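Local atomic coordinates of flagellar brake protein YcgR (Klebsiella pneumoniae, PDB entry 5KEC), a protein that binds the second messenger c-di-GMP and probably activates transcription of type 3 fimbriae genes. Residues A18-E23 and I76-A81; F48-I53 and L82-N87; E22-R27 and T44-A49. All coordinates share one frame; numbering follows the deposited sequence.

All three contacts belong to the MrkH/YcgR-like N-terminal part of the chain, and each reaches the same antiparallel sheet. Interactions 1 and 3 share helix 13-25: its residues 18-23 send Phe20 into the core and Ile19 along its margin, whereas 22-27, where the helix ends, packs more thinly on the end of strand 37-46. Interaction 2 joins two strands at the surface and is polar, a carboxylate gripped by a hydroxyl and an ammonium group. Strand 74-87 serves interaction 1 with its first half and interaction 2 with its second. Phe51 of segment 48-53 links the two, its ring packing against Phe20, Phe78 and Ala80.

Interaction 1 of 3, residues A18-E23 and I76-A81; sequences AIFREE and IEFNAA
Phe20 drives the edge of its ring onto a face of Phe78, the two side chains reaching for each other from opposite directions, one from helix 13-25 and the other from strand 74-87. The leading atom is Phe20 CZ, 3.5 Å from Phe78 CZ and almost as near to CE1 of the same ring. With the planes at 70° and the centroids 5.2 Å apart, this is a T-shaped pair, in which the weakly positive C-H rim of one ring meets the pi cloud of the other. Phe78 offers that face because its CG lies between the backbone N and the carbonyl carbon (chi1 60°).

Beside the rings, Ile19 and Ile76 cross obliquely and touch by their methyls, Ile19 CG2 lying 3.9 Å from Ile76 CD1. In Ile76, CG1 is anti to the carbonyl carbon and the chain runs on extended, which carries CD1 out to the helix. Isoleucines suit this place because their branched chains supply apolar methyls, one from the helix and one from the strand.

Leu104 of strand 104-107 touches Ile19, Ile76 and Phe78, while Phe67 meets Phe78 with its ring nearly parallel. Glu23, though buried, has both carboxylate oxygens satisfied, OE1 by Thr28 OG1 and OE2 by Ser71 OG, which probably makes a buried carboxylate tolerable beside this apolar layer. The whole is the hydrophobic core formed where an amphipathic helix lies against a curled antiparallel beta sheet, here in the YcgR-like N-terminal domain of a c-di-GMP-binding protein.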
loop_
_atom_site.group_PDB
_atom_site.type_symbol
_atom_site.label_atom_id
_atom_site.label_comp_id
_atom_site.label_asym_id
_atom_site.label_seq_id
_atom_site.Cartn_x
_atom_site.Cartn_y
_atom_site.Cartn_z
ATOM N N ALA B 18 -4.169 -10.639 23.113
ATOM C CA ALA B 18 -4.254 -12.092 23.222
ATOM C C ALA B 18 -3.938 -12.794 21.901
ATOM O O ALA B 18 -3.277 -13.834 21.889
ATOM C CB ALA B 18 -5.630 -12.508 23.721
ATOM N N ILE B 19 -4.418 -12.228 20.792
ATOM C CA ILE B 19 -4.184 -12.819 19.476
ATOM C C ILE B 19 -2.717 -12.718 19.074
ATOM O O ILE B 19 -2.139 -13.678 18.547
ATOM C CB ILE B 19 -5.070 -12.178 18.387
ATOM C CG1 ILE B 19 -6.505 -12.705 18.493
ATOM C CG2 ILE B 19 -4.509 -12.467 16.999
ATOM C CD1 ILE B 19 -7.524 -11.870 17.717
ATOM N N PHE B 20 -2.106 -11.567 19.332
ATOM C CA PHE B 20 -0.694 -11.403 18.999
ATOM C C PHE B 20 0.189 -12.370 19.788
ATOM O O PHE B 20 1.085 -13.005 19.224
ATOM C CB PHE B 20 -0.241 -9.948 19.177
ATOM C CG PHE B 20 -0.392 -9.122 17.933
ATOM C CD1 PHE B 20 -1.647 -8.751 17.479
ATOM C CD2 PHE B 20 0.723 -8.724 17.208
ATOM C CE1 PHE B 20 -1.789 -8.002 16.325
ATOM C CE2 PHE B 20 0.589 -7.976 16.050
ATOM C CZ PHE B 20 -0.669 -7.612 15.608
ATOM N N ARG B 21 -0.080 -12.493 21.085
ATOM C CA ARG B 21 0.676 -13.401 21.940
ATOM C C ARG B 21 0.595 -14.844 21.461
ATOM O O ARG B 21 1.578 -15.582 21.527
ATOM C CB ARG B 21 0.202 -13.306 23.388
ATOM C CG ARG B 21 0.557 -11.996 24.072
ATOM C CD ARG B 21 0.278 -12.080 25.562
ATOM N NE ARG B 21 0.626 -10.849 26.265
ATOM C CZ ARG B 21 1.857 -10.541 26.663
ATOM N NH1 ARG B 21 2.863 -11.372 26.415
ATOM N NH2 ARG B 21 2.085 -9.400 27.303
ATOM N N GLU B 22 -0.578 -15.241 20.977
ATOM C CA GLU B 22 -0.786 -16.602 20.508
ATOM C C GLU B 22 -0.050 -16.853 19.200
ATOM O O GLU B 22 0.651 -17.857 19.056
ATOM C CB GLU B 22 -2.280 -16.888 20.341
ATOM C CG GLU B 22 -2.583 -18.279 19.814
ATOM C CD GLU B 22 -4.054 -18.633 19.922
ATOM O OE1 GLU B 22 -4.873 -18.065 19.166
ATOM O OE2 GLU B 22 -4.392 -19.481 20.772
ATOM N N GLU B 23 -0.205 -15.941 18.246
ATOM C CA GLU B 23 0.454 -16.094 16.957
ATOM C C GLU B 23 1.978 -16.073 17.126
ATOM O O GLU B 23 2.702 -16.800 16.446
ATOM C CB GLU B 23 -0.013 -15.016 15.977
ATOM C CG GLU B 23 -1.518 -15.004 15.744
ATOM C CD GLU B 23 -2.064 -16.349 15.272
ATOM O OE1 GLU B 23 -1.382 -17.056 14.502
ATOM O OE2 GLU B 23 -3.187 -16.705 15.673
ATOM N N ILE B 76 -5.053 -12.435 9.082
ATOM C CA ILE B 76 -5.423 -11.302 9.918
ATOM C C ILE B 76 -4.723 -10.060 9.399
ATOM O O ILE B 76 -3.507 -9.916 9.550
ATOM C CB ILE B 76 -5.019 -11.524 11.388
ATOM C CG1 ILE B 76 -5.465 -12.911 11.860
ATOM C CG2 ILE B 76 -5.595 -10.426 12.267
ATOM C CD1 ILE B 76 -4.963 -13.272 13.239
ATOM N N GLU B 77 -5.479 -9.164 8.775
ATOM C CA GLU B 77 -4.869 -7.954 8.245
ATOM C C GLU B 77 -5.065 -6.738 9.148
ATOM O O GLU B 77 -6.089 -6.589 9.823
ATOM C CB GLU B 77 -5.338 -7.669 6.816
ATOM C CG GLU B 77 -6.782 -7.251 6.672
ATOM C CD GLU B 77 -7.155 -7.033 5.218
ATOM O OE1 GLU B 77 -7.277 -8.035 4.482
ATOM O OE2 GLU B 77 -7.308 -5.863 4.807
ATOM N N PHE B 78 -4.058 -5.881 9.162
ATOM C CA PHE B 78 -4.081 -4.700 9.998
ATOM C C PHE B 78 -2.995 -3.741 9.541
ATOM O O PHE B 78 -2.137 -4.101 8.737
ATOM C CB PHE B 78 -3.872 -5.082 11.466
ATOM C CG PHE B 78 -2.569 -5.774 11.732
ATOM C CD1 PHE B 78 -1.477 -5.065 12.201
ATOM C CD2 PHE B 78 -2.434 -7.139 11.506
ATOM C CE1 PHE B 78 -0.271 -5.704 12.451
ATOM C CE2 PHE B 78 -1.233 -7.784 11.754
ATOM C CZ PHE B 78 -0.152 -7.064 12.229
ATOM N N ASN B 79 -3.050 -2.516 10.045
ATOM C CA ASN B 79 -2.017 -1.533 9.785
ATOM C C ASN B 79 -1.411 -1.144 11.111
ATOM O O ASN B 79 -2.081 -1.206 12.138
ATOM C CB ASN B 79 -2.604 -0.305 9.092
ATOM C CG ASN B 79 -3.158 -0.624 7.718
ATOM O OD1 ASN B 79 -2.445 -0.552 6.718
ATOM N ND2 ASN B 79 -4.437 -0.981 7.662
ATOM N N ALA B 80 -0.143 -0.755 11.101
ATOM C CA ALA B 80 0.517 -0.345 12.326
ATOM C C ALA B 80 1.673 0.582 12.016
ATOM O O ALA B 80 2.379 0.413 11.021
ATOM C CB ALA B 80 0.994 -1.561 13.125
ATOM N N ALA B 81 1.857 1.573 12.873
ATOM C CA ALA B 81 2.929 2.535 12.694
ATOM C C ALA B 81 4.151 2.123 13.504
ATOM O O ALA B 81 4.033 1.543 14.586
ATOM C CB ALA B 81 2.463 3.934 13.100
#

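Interaction 2 of 3, residues F48-I53 and L82-N87; sequences FAEFHI and LTKHDN
Glu50 places its carboxylate between Thr83 and Lys84, two consecutive residues of strand 74-87 that point to the same side because they form a classic beta bulge opposite Ala97. In regular strand geometry, neighbouring side chains would face opposite ways; the bulge lets both donors reach one acceptor group. Strand 94-99 pairs with both strands in the antiparallel sheet, so the carboxylate reaches past it to close the contact.

Each carboxylate oxygen has its own donor. Lys84 NZ gives a hydrogen bond of 2.8 Å to Glu50 OE1, part of a salt bridge, and uses the syn lone pair, on the side of the other oxygen. Thr83 OG1 donates to Glu50 OE2, also at 2.8 Å, but approaches from above the carboxylate plane, 63° out of it. The lysine chain crosses Glu50 at about a right angle, and its CE methylene lies 3.2 Å from Glu50 OE2. A long lysine suits this solvent-facing place, its extended chain carrying the ammonium group over strand 94-99.

The backbone of Glu50 is held too, its N donating to Asp47 OD1. The hydroxyl of Thr83 leans only weakly on Ala97 O, its proton being directed chiefly to Glu50 OE2. Glu50 CG is anti to the carbonyl carbon (chi1 -66°), and from there the chain extends to bring OE2 within 3.5 Å of Thr83 CB.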
loop_
_atom_site.group_PDB
_atom_site.type_symbol
_atom_site.label_atom_id
_atom_site.label_comp_id
_atom_site.label_asym_id
_atom_site.label_seq_id
_atom_site.Cartn_x
_atom_site.Cartn_y
_atom_site.Cartn_z
ATOM N N PHE B 48 2.092 -5.175 25.986
ATOM C CA PHE B 48 0.783 -4.544 26.108
ATOM C C PHE B 48 0.539 -3.433 25.089
ATOM O O PHE B 48 -0.607 -3.105 24.785
ATOM C CB PHE B 48 0.579 -4.024 27.534
ATOM C CG PHE B 48 1.596 -2.999 27.959
ATOM C CD1 PHE B 48 1.293 -1.645 27.925
ATOM C CD2 PHE B 48 2.855 -3.388 28.393
ATOM C CE1 PHE B 48 2.223 -0.696 28.316
ATOM C CE2 PHE B 48 3.792 -2.445 28.785
ATOM C CZ PHE B 48 3.473 -1.096 28.746
ATOM N N ALA B 49 1.610 -2.864 24.548
ATOM C CA ALA B 49 1.476 -1.687 23.694
ATOM C C ALA B 49 2.082 -1.840 22.295
ATOM O O ALA B 49 1.727 -1.093 21.381
ATOM C CB ALA B 49 2.073 -0.473 24.391
ATOM N N GLU B 50 2.988 -2.802 22.132
ATOM C CA GLU B 50 3.769 -2.906 20.902
ATOM C C GLU B 50 4.081 -4.350 20.517
ATOM O O GLU B 50 4.033 -5.250 21.348
ATOM C CB GLU B 50 5.081 -2.129 21.049
ATOM C CG GLU B 50 4.909 -0.626 21.177
ATOM C CD GLU B 50 6.187 0.079 21.598
ATOM O OE1 GLU B 50 7.049 -0.572 22.232
ATOM O OE2 GLU B 50 6.321 1.285 21.297
ATOM N N PHE B 51 4.377 -4.564 19.241
ATOM C CA PHE B 51 4.902 -5.848 18.794
ATOM C C PHE B 51 6.173 -5.601 18.009
ATOM O O PHE B 51 6.328 -4.552 17.390
ATOM C CB PHE B 51 3.885 -6.611 17.941
ATOM C CG PHE B 51 3.646 -6.008 16.585
ATOM C CD1 PHE B 51 4.419 -6.388 15.497
ATOM C CD2 PHE B 51 2.639 -5.069 16.396
ATOM C CE1 PHE B 51 4.196 -5.839 14.240
ATOM C CE2 PHE B 51 2.406 -4.511 15.144
ATOM C CZ PHE B 51 3.192 -4.894 14.064
ATOM N N HIS B 52 7.085 -6.566 18.036
ATOM C CA HIS B 52 8.369 -6.400 17.369
ATOM C C HIS B 52 8.539 -7.352 16.210
ATOM O O HIS B 52 8.015 -8.460 16.222
ATOM C CB HIS B 52 9.515 -6.640 18.346
ATOM C CG HIS B 52 9.584 -5.639 19.448
ATOM N ND1 HIS B 52 10.676 -5.525 20.280
ATOM C CD2 HIS B 52 8.697 -4.702 19.855
ATOM C CE1 HIS B 52 10.455 -4.561 21.158
ATOM N NE2 HIS B 52 9.262 -4.045 20.921
ATOM N N ILE B 53 9.290 -6.907 15.212
ATOM C CA ILE B 53 9.811 -7.793 14.188
ATOM C C ILE B 53 11.260 -7.397 13.948
ATOM O O ILE B 53 11.677 -6.300 14.320
ATOM C CB ILE B 53 8.999 -7.707 12.887
ATOM C CG1 ILE B 53 8.988 -6.276 12.355
ATOM C CG2 ILE B 53 7.570 -8.221 13.103
ATOM C CD1 ILE B 53 10.040 -6.018 11.302
ATOM N N LEU B 82 5.321 2.432 12.965
ATOM C CA LEU B 82 6.586 2.145 13.618
ATOM C C LEU B 82 6.799 3.154 14.737
ATOM O O LEU B 82 6.612 4.355 14.539
ATOM C CB LEU B 82 7.712 2.233 12.587
ATOM C CG LEU B 82 9.135 1.776 12.898
ATOM C CD1 LEU B 82 9.906 1.668 11.594
ATOM C CD2 LEU B 82 9.835 2.725 13.857
ATOM N N THR B 83 7.180 2.668 15.913
ATOM C CA THR B 83 7.408 3.543 17.058
ATOM C C THR B 83 8.894 3.645 17.402
ATOM O O THR B 83 9.388 4.722 17.735
ATOM C CB THR B 83 6.640 3.062 18.303
ATOM O OG1 THR B 83 7.148 1.789 18.719
ATOM C CG2 THR B 83 5.154 2.942 17.999
ATOM N N LYS B 84 9.596 2.519 17.321
ATOM C CA LYS B 84 11.012 2.463 17.675
ATOM C C LYS B 84 11.774 1.606 16.678
ATOM O O LYS B 84 11.191 0.756 16.001
ATOM C CB LYS B 84 11.192 1.859 19.070
ATOM C CG LYS B 84 10.292 2.444 20.140
ATOM C CD LYS B 84 10.234 1.535 21.359
ATOM C CE LYS B 84 9.226 2.041 22.379
ATOM N NZ LYS B 84 9.012 1.054 23.470
ATOM N N HIS B 85 13.081 1.817 16.592
ATOM C CA HIS B 85 13.927 0.939 15.792
ATOM C C HIS B 85 15.392 1.097 16.163
ATOM O O HIS B 85 15.865 2.204 16.412
ATOM C CB HIS B 85 13.726 1.186 14.294
ATOM C CG HIS B 85 14.582 2.282 13.736
ATOM N ND1 HIS B 85 14.066 3.492 13.322
ATOM C CD2 HIS B 85 15.915 2.346 13.514
ATOM C CE1 HIS B 85 15.047 4.255 12.875
ATOM N NE2 HIS B 85 16.180 3.584 12.979
ATOM N N ASP B 86 16.104 -0.022 16.205
ATOM C CA ASP B 86 17.536 -0.009 16.472
ATOM C C ASP B 86 18.140 -1.360 16.131
ATOM O O ASP B 86 17.503 -2.181 15.478
ATOM C CB ASP B 86 17.823 0.357 17.932
ATOM C CG ASP B 86 17.045 -0.497 18.911
ATOM O OD1 ASP B 86 17.462 -1.649 19.161
ATOM O OD2 ASP B 86 16.021 -0.008 19.439
ATOM N N ASN B 87 19.366 -1.595 16.572
ATOM C CA ASN B 87 20.039 -2.843 16.251
ATOM C C ASN B 87 19.852 -3.910 17.315
ATOM O O ASN B 87 20.230 -3.720 18.467
ATOM C CB ASN B 87 21.518 -2.593 15.980
ATOM C CG ASN B 87 21.737 -1.769 14.735
ATOM O OD1 ASN B 87 21.763 -0.540 14.785
ATOM N ND2 ASN B 87 21.874 -2.444 13.599
#

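Interaction 3 of 3, residues E22-R27 and T44-A49; sequences EELRKR and TRVDFA
Leu24 and Val46 make the close-packed part of this contact, their side chains sliding past each other in opposite directions. Val46 CG2 sits 4.0 Å from Leu24 CB and only slightly farther from Leu24 CD2, so one valine methyl fits against the base and one branch of the leucine. The other branch, CD1, runs onto the backbone of the strand and lies 3.9 Å from Arg45 N. With CG anti to the backbone N (chi1 163°), Leu24 can spread both methyls over the strand end. Val46, buried, also touches Phe20 and Arg21 on the helix, a beta-branched residue being well suited to an extended chain facing a helix.

Here helix 13-25 finishes in a Schellman motif: Arg27, with positive phi, is its C-prime residue, Arg27 N bonding to Leu24 O and Thr28 N to Glu23 O. Leu24 lies in this last turn, and its carbonyl takes part in the cap.

Both outer faces are looser and charged. On the helix, Arg25 NH2 and Glu22 OE2 form a long, weak ion pair at 3.8 Å; on the strand, Arg45 NE makes another with Asp47 OD2, 3.9 Å away at the guanidinium edge. Arginines suit such solvent-facing places, where their long chains can reach water. Asp47 does firmer work in an Asx turn, its OD1 accepting from Ala49 N at 2.9 Å, nearly along the C-O axis.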
loop_
_atom_site.group_PDB
_atom_site.type_symbol
_atom_site.label_atom_id
_atom_site.label_comp_id
_atom_site.label_asym_id
_atom_site.label_seq_id
_atom_site.Cartn_x
_atom_site.Cartn_y
_atom_site.Cartn_z
ATOM N N GLU B 22 -0.578 -15.241 20.977
ATOM C CA GLU B 22 -0.786 -16.602 20.508
ATOM C C GLU B 22 -0.050 -16.853 19.200
ATOM O O GLU B 22 0.651 -17.857 19.056
ATOM C CB GLU B 22 -2.280 -16.888 20.341
ATOM C CG GLU B 22 -2.583 -18.279 19.814
ATOM C CD GLU B 22 -4.054 -18.633 19.922
ATOM O OE1 GLU B 22 -4.873 -18.065 19.166
ATOM O OE2 GLU B 22 -4.392 -19.481 20.772
ATOM N N GLU B 23 -0.205 -15.941 18.246
ATOM C CA GLU B 23 0.454 -16.094 16.957
ATOM C C GLU B 23 1.978 -16.073 17.126
ATOM O O GLU B 23 2.702 -16.800 16.446
ATOM C CB GLU B 23 -0.013 -15.016 15.977
ATOM C CG GLU B 23 -1.518 -15.004 15.744
ATOM C CD GLU B 23 -2.064 -16.349 15.272
ATOM O OE1 GLU B 23 -1.382 -17.056 14.502
ATOM O OE2 GLU B 23 -3.187 -16.705 15.673
ATOM N N LEU B 24 2.459 -15.248 18.048
ATOM C CA LEU B 24 3.876 -15.237 18.395
ATOM C C LEU B 24 4.329 -16.645 18.781
ATOM O O LEU B 24 5.343 -17.157 18.283
ATOM C CB LEU B 24 4.117 -14.276 19.559
ATOM C CG LEU B 24 5.444 -14.438 20.296
ATOM C CD1 LEU B 24 6.554 -13.724 19.548
ATOM C CD2 LEU B 24 5.312 -13.895 21.708
ATOM N N ARG B 25 3.541 -17.270 19.651
ATOM C CA ARG B 25 3.832 -18.586 20.211
ATOM C C ARG B 25 3.754 -19.692 19.164
ATOM O O ARG B 25 4.396 -20.735 19.295
ATOM C CB ARG B 25 2.865 -18.874 21.364
ATOM C CG ARG B 25 2.982 -20.264 21.955
ATOM C CD ARG B 25 2.041 -20.437 23.141
ATOM N NE ARG B 25 0.649 -20.613 22.734
ATOM C CZ ARG B 25 -0.388 -20.541 23.568
ATOM N NH1 ARG B 25 -0.190 -20.286 24.856
ATOM N NH2 ARG B 25 -1.622 -20.718 23.115
ATOM N N LYS B 26 2.973 -19.461 18.118
ATOM C CA LYS B 26 2.820 -20.456 17.073
ATOM C C LYS B 26 3.772 -20.196 15.919
ATOM O O LYS B 26 3.717 -20.874 14.902
ATOM C CB LYS B 26 1.371 -20.490 16.582
ATOM C CG LYS B 26 0.394 -20.756 17.708
ATOM C CD LYS B 26 -0.875 -21.412 17.216
ATOM C CE LYS B 26 -1.602 -20.544 16.209
ATOM N NZ LYS B 26 -2.882 -21.176 15.783
ATOM N N ARG B 27 4.650 -19.212 16.090
ATOM C CA ARG B 27 5.569 -18.795 15.039
ATOM C C ARG B 27 4.831 -18.504 13.744
ATOM O O ARG B 27 5.327 -18.798 12.661
ATOM C CB ARG B 27 6.637 -19.860 14.793
ATOM C CG ARG B 27 7.612 -20.076 15.934
ATOM C CD ARG B 27 8.658 -21.124 15.542
ATOM N NE ARG B 27 9.271 -20.800 14.254
ATOM C CZ ARG B 27 8.945 -21.374 13.098
ATOM N NH1 ARG B 27 8.019 -22.322 13.059
ATOM N NH2 ARG B 27 9.548 -21.001 11.975
ATOM N N THR B 44 8.716 -11.117 16.943
ATOM C CA THR B 44 9.825 -11.404 17.850
ATOM C C THR B 44 9.516 -11.030 19.302
ATOM O O THR B 44 10.240 -11.416 20.225
ATOM C CB THR B 44 11.139 -10.738 17.378
ATOM O OG1 THR B 44 10.941 -9.333 17.219
ATOM C CG2 THR B 44 11.565 -11.297 16.046
ATOM N N ARG B 45 8.435 -10.285 19.506
ATOM C CA ARG B 45 8.073 -9.855 20.849
ATOM C C ARG B 45 6.705 -9.198 20.864
ATOM O O ARG B 45 6.358 -8.445 19.958
ATOM C CB ARG B 45 9.119 -8.887 21.404
ATOM C CG ARG B 45 8.895 -8.502 22.851
ATOM C CD ARG B 45 9.784 -7.336 23.263
ATOM N NE ARG B 45 9.445 -6.856 24.598
ATOM C CZ ARG B 45 9.989 -7.318 25.720
ATOM N NH1 ARG B 45 10.912 -8.271 25.667
ATOM N NH2 ARG B 45 9.612 -6.825 26.893
ATOM N N VAL B 46 5.928 -9.496 21.896
ATOM C CA VAL B 46 4.612 -8.901 22.061
ATOM C C VAL B 46 4.464 -8.406 23.489
ATOM O O VAL B 46 4.736 -9.136 24.442
ATOM C CB VAL B 46 3.480 -9.908 21.765
ATOM C CG1 VAL B 46 2.122 -9.262 22.003
ATOM C CG2 VAL B 46 3.582 -10.433 20.336
ATOM N N ASP B 47 4.060 -7.151 23.638
ATOM C CA ASP B 47 3.739 -6.625 24.955
ATOM C C ASP B 47 2.452 -5.813 24.879
ATOM O O ASP B 47 1.798 -5.769 23.833
ATOM C CB ASP B 47 4.901 -5.810 25.535
ATOM C CG ASP B 47 5.258 -4.608 24.687
ATOM O OD1 ASP B 47 4.342 -3.834 24.335
ATOM O OD2 ASP B 47 6.456 -4.439 24.373
ATOM N N PHE B 48 2.092 -5.175 25.986
ATOM C CA PHE B 48 0.783 -4.544 26.108
ATOM C C PHE B 48 0.539 -3.433 25.089
ATOM O O PHE B 48 -0.607 -3.105 24.785
ATOM C CB PHE B 48 0.579 -4.024 27.534
ATOM C CG PHE B 48 1.596 -2.999 27.959
ATOM C CD1 PHE B 48 1.293 -1.645 27.925
ATOM C CD2 PHE B 48 2.855 -3.388 28.393
ATOM C CE1 PHE B 48 2.223 -0.696 28.316
ATOM C CE2 PHE B 48 3.792 -2.445 28.785
ATOM C CZ PHE B 48 3.473 -1.096 28.746
ATOM N N ALA B 49 1.610 -2.864 24.548
ATOM C CA ALA B 49 1.476 -1.687 23.694
ATOM C C ALA B 49 2.082 -1.840 22.295
ATOM O O ALA B 49 1.727 -1.093 21.381
ATOM C CB ALA B 49 2.073 -0.473 24.391
#